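Local coordinates for protein filamentous hemagglutinin (Bordetella pertussis, PDB 1RWR) that serves as an adhesin of the whooping-cough bacterium, its secretion domain probably directing export through the outer membrane by the two-partner (type V) secretion pathway, at residues N16-V21 against A42-V47; G108-G113 against T146-G151; N153-G158 against G178-D183; G227-L232 against P250-V255. All coordinates share one frame; numbering follows the deposited sequence.

How the interactions relate
All four contacts belong to one right-handed parallel beta-helix and follow one another along the chain. Interaction 1, mostly buried, is a short parallel bridge with valine and proline packing at the N-terminal end, about 32 Å between centres from interaction 4, on the other side of the chain's centre. Interactions 2 and 4 are longer parallel pairs in two other sheets: each turns one row of apolar side chains inward and a mostly polar, water-bridged row outward. Interaction 3 joins two loops at a corner, where waters and one backbone bond replace the ladder; its segment 153-158 closely follows 146-151. Interactions 3 and 4 touch directly, through Asp183 and His229 and through Ala182 and Lys228.

Interaction 1 (N16-V21 against A42-V47); sequences NKVPVV and ANPGVV
Two backbone hydrogen bonds clamp Val47 between Pro19 and Val21. Val47 N donates to Pro19 O at 3.0 Å, nearly straight at 170° and in the carbonyl plane, and Val21 N donates to Val47 O at 2.8 Å, nearly along the C=O axis. The same oxygen takes a CA-H contact from Val20 CA at 3.3 Å, so Val47 O is approached by both an N-H and a C-H of the neighbouring strand. Val20 and Val47 thereby form a parallel bridge with their side chains on one face, over Leu63 of strand 61-63. This pairing belongs to the N-terminal end of the beta-helix of the TPS domain: strand 20-22 lies between strand 10-12, antiparallel to it, and strand 45-50, parallel to it, and strand 91-96 continues the sheet beyond. On the face away from Val20 and Val47, Val46 holds CG2 anti to its backbone N, with CG1 in the crowded position (chi1 62°). The Val46 and Val21 side chains cross obliquely, CG2 to CG2 at 3.7 Å, and Val46 CG2 also lies 3.6 Å from Pro19 O. Farther back along both segments the backbones no longer pair and side chains fill the contact. Val18 divides its two methyls: CG1, anti to the backbone N (chi1 174°), lies against Gly45 O, while CG2 meets Pro44 CG tip to tip at 3.7 Å. Pro44 follows a cis peptide bond, and Gly45 has backbone angles suited to glycine. The Pro19 ring brings CD to 3.7 Å from Gly45 O, and Leu3 packs on that proline too.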
loop_
_atom_site.group_PDB
_atom_site.type_symbol
_atom_site.label_atom_id
_atom_site.label_comp_id
_atom_site.label_asym_id
_atom_site.label_seq_id
_atom_site.Cartn_x
_atom_site.Cartn_y
_atom_site.Cartn_z
ATOM N N ASN A 16 -27.624 -4.917 2.276
ATOM C CA ASN A 16 -26.747 -6.076 2.369
ATOM C C ASN A 16 -25.884 -6.286 1.089
ATOM O O ASN A 16 -25.045 -7.193 1.025
ATOM C CB ASN A 16 -27.599 -7.326 2.678
ATOM C CG ASN A 16 -26.842 -8.374 3.492
ATOM O OD1 ASN A 16 -25.718 -8.748 3.149
ATOM N ND2 ASN A 16 -27.454 -8.851 4.573
ATOM N N LYS A 17 -26.091 -5.443 0.083
ATOM C CA LYS A 17 -25.308 -5.491 -1.157
ATOM C C LYS A 17 -23.816 -5.220 -0.915
ATOM O O LYS A 17 -23.470 -4.299 -0.190
ATOM C CB LYS A 17 -25.835 -4.437 -2.149
ATOM C CG LYS A 17 -24.939 -4.284 -3.373
ATOM C CD LYS A 17 -25.342 -3.200 -4.318
ATOM C CE LYS A 17 -24.542 -3.339 -5.586
ATOM N NZ LYS A 17 -24.873 -4.597 -6.305
ATOM N N VAL A 18 -22.943 -5.998 -1.551
ATOM C CA VAL A 18 -21.505 -5.698 -1.534
ATOM C C VAL A 18 -21.360 -4.507 -2.486
ATOM O O VAL A 18 -21.809 -4.580 -3.622
ATOM C CB VAL A 18 -20.658 -6.911 -1.973
ATOM C CG1 VAL A 18 -19.197 -6.566 -2.096
ATOM C CG2 VAL A 18 -20.832 -8.067 -0.975
ATOM N N PRO A 19 -20.783 -3.401 -2.041
ATOM C CA PRO A 19 -20.741 -2.192 -2.878
ATOM C C PRO A 19 -19.935 -2.357 -4.162
ATOM O O PRO A 19 -18.954 -3.083 -4.150
ATOM C CB PRO A 19 -20.086 -1.122 -1.982
ATOM C CG PRO A 19 -19.531 -1.816 -0.867
ATOM C CD PRO A 19 -20.159 -3.199 -0.732
ATOM N N VAL A 20 -20.418 -1.727 -5.236
ATOM C CA VAL A 20 -19.799 -1.756 -6.545
ATOM C C VAL A 20 -19.460 -0.303 -6.860
ATOM O O VAL A 20 -20.347 0.555 -6.860
ATOM C CB VAL A 20 -20.735 -2.305 -7.640
ATOM C CG1 VAL A 20 -20.125 -2.110 -9.031
ATOM C CG2 VAL A 20 -21.094 -3.747 -7.390
ATOM N N VAL A 21 -18.183 -0.033 -7.110
ATOM C CA VAL A 21 -17.732 1.278 -7.511
ATOM C C VAL A 21 -17.692 1.312 -9.020
ATOM O O VAL A 21 -16.857 0.627 -9.636
ATOM C CB VAL A 21 -16.324 1.600 -6.953
ATOM C CG1 VAL A 21 -15.889 2.969 -7.411
ATOM C CG2 VAL A 21 -16.310 1.510 -5.435
ATOM N N ALA A 42 -15.385 -2.472 4.097
ATOM C CA ALA A 42 -15.660 -3.412 5.176
ATOM C C ALA A 42 -15.923 -4.786 4.612
ATOM O O ALA A 42 -16.246 -4.937 3.452
ATOM C CB ALA A 42 -16.858 -2.942 5.940
ATOM N N ASN A 43 -15.791 -5.805 5.436
ATOM C CA ASN A 43 -16.013 -7.163 4.976
ATOM C C ASN A 43 -17.418 -7.271 4.359
ATOM O O ASN A 43 -18.380 -6.647 4.898
ATOM C CB ASN A 43 -15.874 -8.135 6.144
ATOM C CG ASN A 43 -14.441 -8.277 6.640
ATOM O OD1 ASN A 43 -13.527 -8.413 5.868
ATOM N ND2 ASN A 43 -14.264 -8.318 7.966
ATOM N N PRO A 44 -17.585 -8.030 3.276
ATOM C CA PRO A 44 -16.555 -8.862 2.621
ATOM C C PRO A 44 -15.607 -8.124 1.660
ATOM O O PRO A 44 -14.649 -8.718 1.190
ATOM C CB PRO A 44 -17.370 -9.855 1.811
ATOM C CG PRO A 44 -18.745 -9.335 1.799
ATOM C CD PRO A 44 -18.911 -8.215 2.665
ATOM N N GLY A 45 -15.889 -6.864 1.405
ATOM C CA GLY A 45 -15.027 -6.015 0.596
ATOM C C GLY A 45 -15.787 -5.089 -0.318
ATOM O O GLY A 45 -16.861 -4.624 0.001
ATOM N N VAL A 46 -15.216 -4.828 -1.482
ATOM C CA VAL A 46 -15.757 -3.890 -2.451
ATOM C C VAL A 46 -15.370 -4.394 -3.838
ATOM O O VAL A 46 -14.321 -5.008 -3.991
ATOM C CB VAL A 46 -15.216 -2.419 -2.257
ATOM C CG1 VAL A 46 -13.699 -2.284 -2.422
ATOM C CG2 VAL A 46 -15.922 -1.435 -3.155
ATOM N N VAL A 47 -16.214 -4.115 -4.817
ATOM C CA VAL A 47 -15.905 -4.451 -6.193
ATOM C C VAL A 47 -15.680 -3.156 -6.983
ATOM O O VAL A 47 -16.588 -2.315 -7.055
ATOM C CB VAL A 47 -17.047 -5.268 -6.819
ATOM C CG1 VAL A 47 -16.777 -5.562 -8.320
ATOM C CG2 VAL A 47 -17.231 -6.527 -6.042
#

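Interaction 2 (G108-G113 against T146-G151); sequences GISVNG and TIERGG
Segments 108-113 and 146-151 run parallel, with Ser110 bridged to Thr146 and Val111 to Ile147. Thr146 N donates to Ile109 O, Val111 N to Thr146 O at 2.8 Å, and Glu148 N to Val111 O, each donor lying nearly along the C=O axis. Past this ladder 146-151 folds into a type I turn from Glu148 to Gly151, closed by Gly151 N to Glu148 O, while segment 108-113 turns a corner at Asn112 and Gly113. Asn112, its CG anti to the backbone N (chi1 -168°), reaches across so that OD1 accepts a bent hydrogen bond (138°) from Gly150 N at 2.8 Å. Gly150 CA is only 3.2 Å from Asn112 OD1, a closeness that its lack of a side chain permits. Glu148 runs extended beyond CG and crosses Asn112 at about a right angle, the amide and carboxylate planes 53° apart, with OE1 3.4 Å from Asn112 CB. Glu148 OE2 accepts a hydrogen bond from a water at 2.7 Å, and this water also bonds Ser110 OG. A second water joins Ile109 O to Thr146 OG1. On the other face Val111 and Ile147 lie side by side, pointing the same way; Ile147 CD1 is 3.6 Å from Val111 CB, and Val152 touches both side chains. Such stacking of like positions, apolar inside and polar outside, with successive coils turning their corners in step, characterises a parallel beta-helix.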
loop_
_atom_site.group_PDB
_atom_site.type_symbol
_atom_site.label_atom_id
_atom_site.label_comp_id
_atom_site.label_asym_id
_atom_site.label_seq_id
_atom_site.Cartn_x
_atom_site.Cartn_y
_atom_site.Cartn_z
ATOM N N GLY A 108 -5.108 9.506 6.765
ATOM C CA GLY A 108 -4.736 8.243 7.354
ATOM C C GLY A 108 -5.501 7.065 6.791
ATOM O O GLY A 108 -6.605 7.209 6.258
ATOM N N ILE A 109 -4.888 5.889 6.911
ATOM C CA ILE A 109 -5.553 4.640 6.553
ATOM C C ILE A 109 -5.266 3.583 7.601
ATOM O O ILE A 109 -4.106 3.405 8.000
ATOM C CB ILE A 109 -5.056 4.136 5.181
ATOM C CG1 ILE A 109 -5.209 5.188 4.093
ATOM C CG2 ILE A 109 -5.744 2.836 4.837
ATOM C CD1 ILE A 109 -4.593 4.732 2.771
ATOM N N SER A 110 -6.312 2.883 8.039
ATOM C CA SER A 110 -6.121 1.711 8.877
ATOM C C SER A 110 -6.582 0.479 8.088
ATOM O O SER A 110 -7.570 0.545 7.330
ATOM C CB SER A 110 -6.847 1.897 10.206
ATOM O OG SER A 110 -8.204 2.073 9.987
ATOM N N VAL A 111 -5.838 -0.615 8.252
ATOM C CA VAL A 111 -6.006 -1.806 7.464
ATOM C C VAL A 111 -6.161 -3.015 8.379
ATOM O O VAL A 111 -5.351 -3.221 9.245
ATOM C CB VAL A 111 -4.790 -1.996 6.580
ATOM C CG1 VAL A 111 -4.957 -3.176 5.675
ATOM C CG2 VAL A 111 -4.511 -0.758 5.716
ATOM N N ASN A 112 -7.196 -3.816 8.160
ATOM C CA ASN A 112 -7.405 -5.012 8.991
ATOM C C ASN A 112 -7.964 -6.180 8.194
ATOM O O ASN A 112 -9.138 -6.214 7.870
ATOM C CB ASN A 112 -8.345 -4.694 10.148
ATOM C CG ASN A 112 -8.352 -5.804 11.187
ATOM O OD1 ASN A 112 -7.320 -6.282 11.558
ATOM N ND2 ASN A 112 -9.531 -6.226 11.631
ATOM N N GLY A 113 -7.119 -7.138 7.863
ATOM C CA GLY A 113 -7.557 -8.314 7.130
ATOM C C GLY A 113 -7.920 -7.979 5.680
ATOM O O GLY A 113 -9.050 -8.234 5.214
ATOM N N THR A 146 -1.748 2.367 9.342
ATOM C CA THR A 146 -1.624 1.339 10.361
ATOM C C THR A 146 -2.144 0.004 9.848
ATOM O O THR A 146 -3.286 -0.099 9.399
ATOM C CB THR A 146 -2.432 1.742 11.605
ATOM O OG1 THR A 146 -1.938 2.982 12.154
ATOM C CG2 THR A 146 -2.282 0.685 12.667
ATOM N N ILE A 147 -1.284 -1.009 9.867
ATOM C CA ILE A 147 -1.691 -2.349 9.572
ATOM C C ILE A 147 -2.020 -2.979 10.930
ATOM O O ILE A 147 -1.141 -3.153 11.749
ATOM C CB ILE A 147 -0.571 -3.154 8.833
ATOM C CG1 ILE A 147 -0.125 -2.466 7.533
ATOM C CG2 ILE A 147 -1.067 -4.554 8.560
ATOM C CD1 ILE A 147 -1.214 -2.065 6.635
ATOM N N GLU A 148 -3.291 -3.241 11.146
ATOM C CA GLU A 148 -3.789 -3.865 12.368
ATOM C C GLU A 148 -3.576 -5.363 12.364
ATOM O O GLU A 148 -3.117 -5.958 11.392
ATOM C CB GLU A 148 -5.271 -3.510 12.585
ATOM C CG GLU A 148 -5.520 -2.016 12.643
ATOM C CD GLU A 148 -6.970 -1.634 12.828
ATOM O OE1 GLU A 148 -7.837 -2.531 12.734
ATOM O OE2 GLU A 148 -7.244 -0.417 13.078
ATOM N N ARG A 149 -3.952 -6.007 13.459
ATOM C CA ARG A 149 -3.645 -7.423 13.661
ATOM C C ARG A 149 -4.111 -8.403 12.579
ATOM O O ARG A 149 -3.497 -9.444 12.410
ATOM C CB ARG A 149 -4.196 -7.867 15.022
ATOM C CG ARG A 149 -5.680 -7.792 15.114
ATOM C CD ARG A 149 -6.215 -7.762 16.526
ATOM N NE ARG A 149 -6.213 -9.079 17.143
ATOM C CZ ARG A 149 -5.216 -9.574 17.872
ATOM N NH1 ARG A 149 -4.101 -8.880 18.061
ATOM N NH2 ARG A 149 -5.325 -10.779 18.421
ATOM N N GLY A 150 -5.205 -8.083 11.870
ATOM C CA GLY A 150 -5.737 -8.896 10.774
ATOM C C GLY A 150 -4.828 -8.981 9.555
ATOM O O GLY A 150 -4.876 -9.958 8.773
ATOM N N GLY A 151 -4.017 -7.938 9.360
ATOM C CA GLY A 151 -2.914 -8.008 8.434
ATOM C C GLY A 151 -3.354 -7.803 7.004
ATOM O O GLY A 151 -4.494 -7.368 6.717
HETATM O O HOH W 1 -3.570 4.868 10.651
HETATM O O HOH W 2 -9.511 0.549 11.965
#

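Interaction 3 (N153-G158 against G178-D183); sequences NATGLG and GKPLAD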
loop_
_atom_site.group_PDB
_atom_site.type_symbol
_atom_site.label_atom_id
_atom_site.label_comp_id
_atom_site.label_asym_id
_atom_site.label_seq_id
_atom_site.Cartn_x
_atom_site.Cartn_y
_atom_site.Cartn_z
ATOM N N ASN A 153 -3.077 -9.822 3.218
ATOM C CA ASN A 153 -2.784 -10.915 2.290
ATOM C C ASN A 153 -2.516 -10.323 0.902
ATOM O O ASN A 153 -3.439 -9.938 0.213
ATOM C CB ASN A 153 -3.992 -11.849 2.210
ATOM C CG ASN A 153 -3.795 -13.018 1.226
ATOM O OD1 ASN A 153 -4.790 -13.716 0.872
ATOM N ND2 ASN A 153 -2.604 -13.250 0.806
ATOM N N ALA A 154 -1.261 -10.329 0.497
ATOM C CA ALA A 154 -0.809 -9.738 -0.766
ATOM C C ALA A 154 -0.755 -10.720 -1.960
ATOM O O ALA A 154 -0.275 -10.362 -3.040
ATOM C CB ALA A 154 0.534 -9.111 -0.545
ATOM N N THR A 155 -1.249 -11.940 -1.746
ATOM C CA THR A 155 -1.192 -12.990 -2.734
ATOM C C THR A 155 -1.785 -12.477 -4.040
ATOM O O THR A 155 -2.894 -11.933 -4.040
ATOM C CB THR A 155 -1.966 -14.178 -2.258
ATOM O OG1 THR A 155 -1.404 -14.629 -1.009
ATOM C CG2 THR A 155 -1.778 -15.368 -3.242
ATOM N N GLY A 156 -1.057 -12.669 -5.138
ATOM C CA GLY A 156 -1.588 -12.294 -6.450
ATOM C C GLY A 156 -1.168 -10.927 -6.958
ATOM O O GLY A 156 -1.428 -10.581 -8.116
ATOM N N LEU A 157 -0.563 -10.131 -6.085
ATOM C CA LEU A 157 -0.038 -8.808 -6.451
ATOM C C LEU A 157 1.408 -8.903 -6.879
ATOM O O LEU A 157 2.208 -9.716 -6.355
ATOM C CB LEU A 157 -0.084 -7.876 -5.243
ATOM C CG LEU A 157 -1.436 -7.627 -4.592
ATOM C CD1 LEU A 157 -1.288 -6.856 -3.281
ATOM C CD2 LEU A 157 -2.366 -6.880 -5.554
ATOM N N GLY A 158 1.818 -8.039 -7.792
ATOM C CA GLY A 158 3.223 -7.919 -8.054
ATOM C C GLY A 158 3.957 -7.255 -6.898
ATOM O O GLY A 158 5.020 -7.718 -6.459
ATOM N N GLY A 178 3.648 -20.924 -0.705
ATOM C CA GLY A 178 3.723 -21.535 -2.023
ATOM C C GLY A 178 3.006 -20.858 -3.181
ATOM O O GLY A 178 3.054 -21.371 -4.312
ATOM N N LYS A 179 2.372 -19.715 -2.930
ATOM C CA LYS A 179 1.587 -18.989 -3.944
ATOM C C LYS A 179 2.449 -17.835 -4.479
ATOM O O LYS A 179 3.568 -17.633 -4.005
ATOM C CB LYS A 179 0.280 -18.475 -3.333
ATOM C CG LYS A 179 -0.969 -19.313 -3.593
ATOM C CD LYS A 179 -0.684 -20.748 -3.897
ATOM C CE LYS A 179 -1.947 -21.580 -3.816
ATOM N NZ LYS A 179 -1.872 -22.475 -2.656
ATOM N N PRO A 180 1.967 -17.125 -5.506
ATOM C CA PRO A 180 2.778 -16.055 -6.110
ATOM C C PRO A 180 3.073 -15.010 -5.078
ATOM O O PRO A 180 2.127 -14.476 -4.483
ATOM C CB PRO A 180 1.880 -15.510 -7.233
ATOM C CG PRO A 180 0.937 -16.656 -7.530
ATOM C CD PRO A 180 0.659 -17.259 -6.177
ATOM N N LEU A 181 4.358 -14.755 -4.832
ATOM C CA LEU A 181 4.722 -13.862 -3.732
ATOM C C LEU A 181 4.879 -12.427 -4.184
ATOM O O LEU A 181 5.629 -12.131 -5.108
ATOM C CB LEU A 181 6.006 -14.322 -3.132
ATOM C CG LEU A 181 6.588 -13.888 -1.819
ATOM C CD1 LEU A 181 5.637 -13.833 -0.645
ATOM C CD2 LEU A 181 7.703 -14.903 -1.509
ATOM N N ALA A 182 4.177 -11.539 -3.507
ATOM C CA ALA A 182 4.299 -10.098 -3.765
ATOM C C ALA A 182 5.582 -9.526 -3.194
ATOM O O ALA A 182 6.048 -9.942 -2.141
ATOM C CB ALA A 182 3.125 -9.373 -3.165
ATOM N N ASP A 183 6.151 -8.550 -3.868
ATOM C CA ASP A 183 7.107 -7.654 -3.224
ATOM C C ASP A 183 6.377 -6.759 -2.222
ATOM O O ASP A 183 5.166 -6.528 -2.329
ATOM C CB ASP A 183 7.738 -6.704 -4.228
ATOM C CG ASP A 183 8.705 -7.340 -5.140
ATOM O OD1 ASP A 183 9.214 -8.438 -4.913
ATOM O OD2 ASP A 183 9.023 -6.738 -6.200
HETATM O O HOH W 3 1.944 -12.128 -6.559
HETATM O O HOH W 4 5.837 -10.278 -7.209
#
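Asn153 reaches forward to the turn that follows and probably steadies it: its ND2 donates to Thr155 OG1 at 2.6 Å, the hydroxyl oxygen lying in the amide plane. OD1 of Asn153 and OG1 of Thr155 are also bonded to Lys176, through its NZ and backbone N respectively. Ala154 opens a type II turn that ends at Leu157, whose N bonds back to Ala154 O, and turns its methyl toward Ala182, CB to CB at 3.7 Å. Thr155 offers CG2, anti to its backbone N, which crosses obliquely onto Lys179 CB at 3.7 Å; the lysine chain beyond bends away. Gly156 fills the third turn position with positive phi (96°), as a type II turn commonly has. Leu157 O lies 3.3 Å from Ala182 CB, and Ala154 O is also close, so the methyl rests against both carbonyl oxygens. A water donates to Leu157 O and, weakly, to Pro180 O. Gly158 O accepts a hydrogen bond from Asp183 N at 2.9 Å, with the donor above the carbonyl plane, and a further water donates both to this oxygen and to Leu181 O. The carboxylate of Asp183 is bonded elsewhere, OD1 to His229. These loops enter strands 159-164 and 183-188 of the long parallel sheet, and their stacking, part water-bridged, is that of corner turns on successive coils of a beta-helix.

Interaction 4 (G227-L232 against P250-V255); sequences GKHITL and PSAITV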
loop_
_atom_site.group_PDB
_atom_site.type_symbol
_atom_site.label_atom_id
_atom_site.label_comp_id
_atom_site.label_asym_id
_atom_site.label_seq_id
_atom_site.Cartn_x
_atom_site.Cartn_y
_atom_site.Cartn_z
ATOM N N GLY A 227 7.864 -11.497 1.766
ATOM C CA GLY A 227 7.747 -10.908 0.450
ATOM C C GLY A 227 8.915 -11.282 -0.434
ATOM O O GLY A 227 9.986 -11.666 0.054
ATOM N N LYS A 228 8.690 -11.228 -1.744
ATOM C CA LYS A 228 9.685 -11.645 -2.733
ATOM C C LYS A 228 10.956 -10.820 -2.595
ATOM O O LYS A 228 12.053 -11.348 -2.555
ATOM C CB LYS A 228 9.081 -11.569 -4.162
ATOM C CG LYS A 228 10.015 -12.001 -5.262
ATOM C CD LYS A 228 9.273 -12.219 -6.558
ATOM C CE LYS A 228 8.790 -10.927 -7.153
ATOM N NZ LYS A 228 7.918 -11.238 -8.309
ATOM N N HIS A 229 10.785 -9.510 -2.543
ATOM C CA HIS A 229 11.744 -8.569 -2.047
ATOM C C HIS A 229 10.993 -7.726 -1.038
ATOM O O HIS A 229 9.826 -7.380 -1.269
ATOM C CB HIS A 229 12.267 -7.633 -3.143
ATOM C CG HIS A 229 12.794 -8.350 -4.347
ATOM N ND1 HIS A 229 11.974 -8.742 -5.381
ATOM C CD2 HIS A 229 14.048 -8.744 -4.690
ATOM C CE1 HIS A 229 12.696 -9.359 -6.305
ATOM N NE2 HIS A 229 13.953 -9.393 -5.901
ATOM N N ILE A 230 11.654 -7.391 0.050
ATOM C CA ILE A 230 11.121 -6.482 1.079
ATOM C C ILE A 230 12.025 -5.256 1.150
ATOM O O ILE A 230 13.266 -5.375 1.255
ATOM C CB ILE A 230 11.084 -7.170 2.452
ATOM C CG1 ILE A 230 10.216 -8.424 2.426
ATOM C CG2 ILE A 230 10.553 -6.213 3.536
ATOM C CD1 ILE A 230 10.279 -9.205 3.709
ATOM N N THR A 231 11.419 -4.082 1.067
ATOM C CA THR A 231 12.131 -2.837 1.156
ATOM C C THR A 231 11.442 -1.940 2.183
ATOM O O THR A 231 10.242 -1.711 2.084
ATOM C CB THR A 231 12.120 -2.154 -0.185
ATOM O OG1 THR A 231 12.740 -3.012 -1.156
ATOM C CG2 THR A 231 12.952 -0.865 -0.154
ATOM N N LEU A 232 12.215 -1.446 3.147
ATOM C CA LEU A 232 11.768 -0.463 4.125
ATOM C C LEU A 232 12.615 0.783 4.008
ATOM O O LEU A 232 13.851 0.711 4.083
ATOM C CB LEU A 232 11.806 -1.023 5.553
ATOM C CG LEU A 232 11.210 -2.433 5.813
ATOM C CD1 LEU A 232 11.517 -2.832 7.266
ATOM C CD2 LEU A 232 9.749 -2.490 5.562
ATOM N N PRO A 250 12.637 -14.587 -0.186
ATOM C CA PRO A 250 13.502 -15.390 -1.056
ATOM C C PRO A 250 14.666 -14.621 -1.643
ATOM O O PRO A 250 15.682 -15.238 -1.930
ATOM C CB PRO A 250 12.574 -15.863 -2.146
ATOM C CG PRO A 250 11.466 -14.988 -2.110
ATOM C CD PRO A 250 11.239 -14.626 -0.640
ATOM N N SER A 251 14.525 -13.320 -1.885
ATOM C CA SER A 251 15.471 -12.645 -2.780
ATOM C C SER A 251 16.154 -11.380 -2.274
ATOM O O SER A 251 17.247 -11.071 -2.719
ATOM C CB SER A 251 14.773 -12.333 -4.100
ATOM O OG SER A 251 14.379 -13.535 -4.738
ATOM N N ALA A 252 15.534 -10.625 -1.371
ATOM C CA ALA A 252 16.202 -9.441 -0.822
ATOM C C ALA A 252 15.433 -8.818 0.316
ATOM O O ALA A 252 14.216 -8.722 0.265
ATOM C CB ALA A 252 16.417 -8.348 -1.883
ATOM N N ILE A 253 16.188 -8.301 1.274
ATOM C CA ILE A 253 15.676 -7.376 2.280
ATOM C C ILE A 253 16.590 -6.171 2.277
ATOM O O ILE A 253 17.830 -6.289 2.451
ATOM C CB ILE A 253 15.623 -8.048 3.674
ATOM C CG1 ILE A 253 14.587 -9.169 3.718
ATOM C CG2 ILE A 253 15.339 -7.031 4.787
ATOM C CD1 ILE A 253 14.698 -10.073 4.944
ATOM N N THR A 254 15.999 -5.022 2.075
ATOM C CA THR A 254 16.727 -3.763 2.049
ATOM C C THR A 254 16.062 -2.783 2.991
ATOM O O THR A 254 14.852 -2.542 2.893
ATOM C CB THR A 254 16.719 -3.195 0.640
ATOM O OG1 THR A 254 17.174 -4.200 -0.283
ATOM C CG2 THR A 254 17.666 -2.006 0.497
ATOM N N VAL A 255 16.840 -2.213 3.898
ATOM C CA VAL A 255 16.340 -1.140 4.770
ATOM C C VAL A 255 17.237 0.083 4.642
ATOM O O VAL A 255 18.477 -0.024 4.803
ATOM C CB VAL A 255 16.274 -1.607 6.250
ATOM C CG1 VAL A 255 15.626 -0.547 7.092
ATOM C CG2 VAL A 255 15.570 -2.900 6.397
HETATM O O HOH W 5 14.841 -5.398 -1.296
#
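Leu232 and Val255 lie side by side and point the same way, Leu232 CD1 at 4.1 Å from Val255 CG2, on the face they share with Ile230 and Ile253. There Ile230 CB faces Ile253 CG1 at 4.2 Å, and both isoleucines set CG1 anti to the carbonyl carbon. Apart from Ala252, the opposite face is polar. Thr231 and Thr254 have the same first torsion, OG1 anti to the carbonyl carbon (chi1 -59° and -52°), so both hydroxyls bond one water, which also donates to Ile230 O. The His229 ring receives Ala252 CB at its edge, in plane, 3.7 Å from CD2, while Ser251 CB lies 3.5 Å from NE2. Hydrogen bonds from Ile230 N to Ala252 O, Thr254 N to Ile230 O and Leu232 N to Thr254 O hold the two strands together, their axes only 4° from parallel. Toward the segment starts the ladder loosens: Ser251 N makes a weak bond to Lys228 O, and Pro250 CD rests 3.3 Å from Gly227 O. Outside the pair, Ser249 OG bonds Gly227 O, Ser251 N and Ala252 O, tying this end together. Asp183 OD1 bonds His229 ND1, which probably fixes the ring's turn. Strand 229-234 lies between strands 183-188 and 252-257 of the long parallel sheet; beneath the apolar face, Met225 packs on Ile230 and Leu232, and strand 261-268 on Ile253 and Val255.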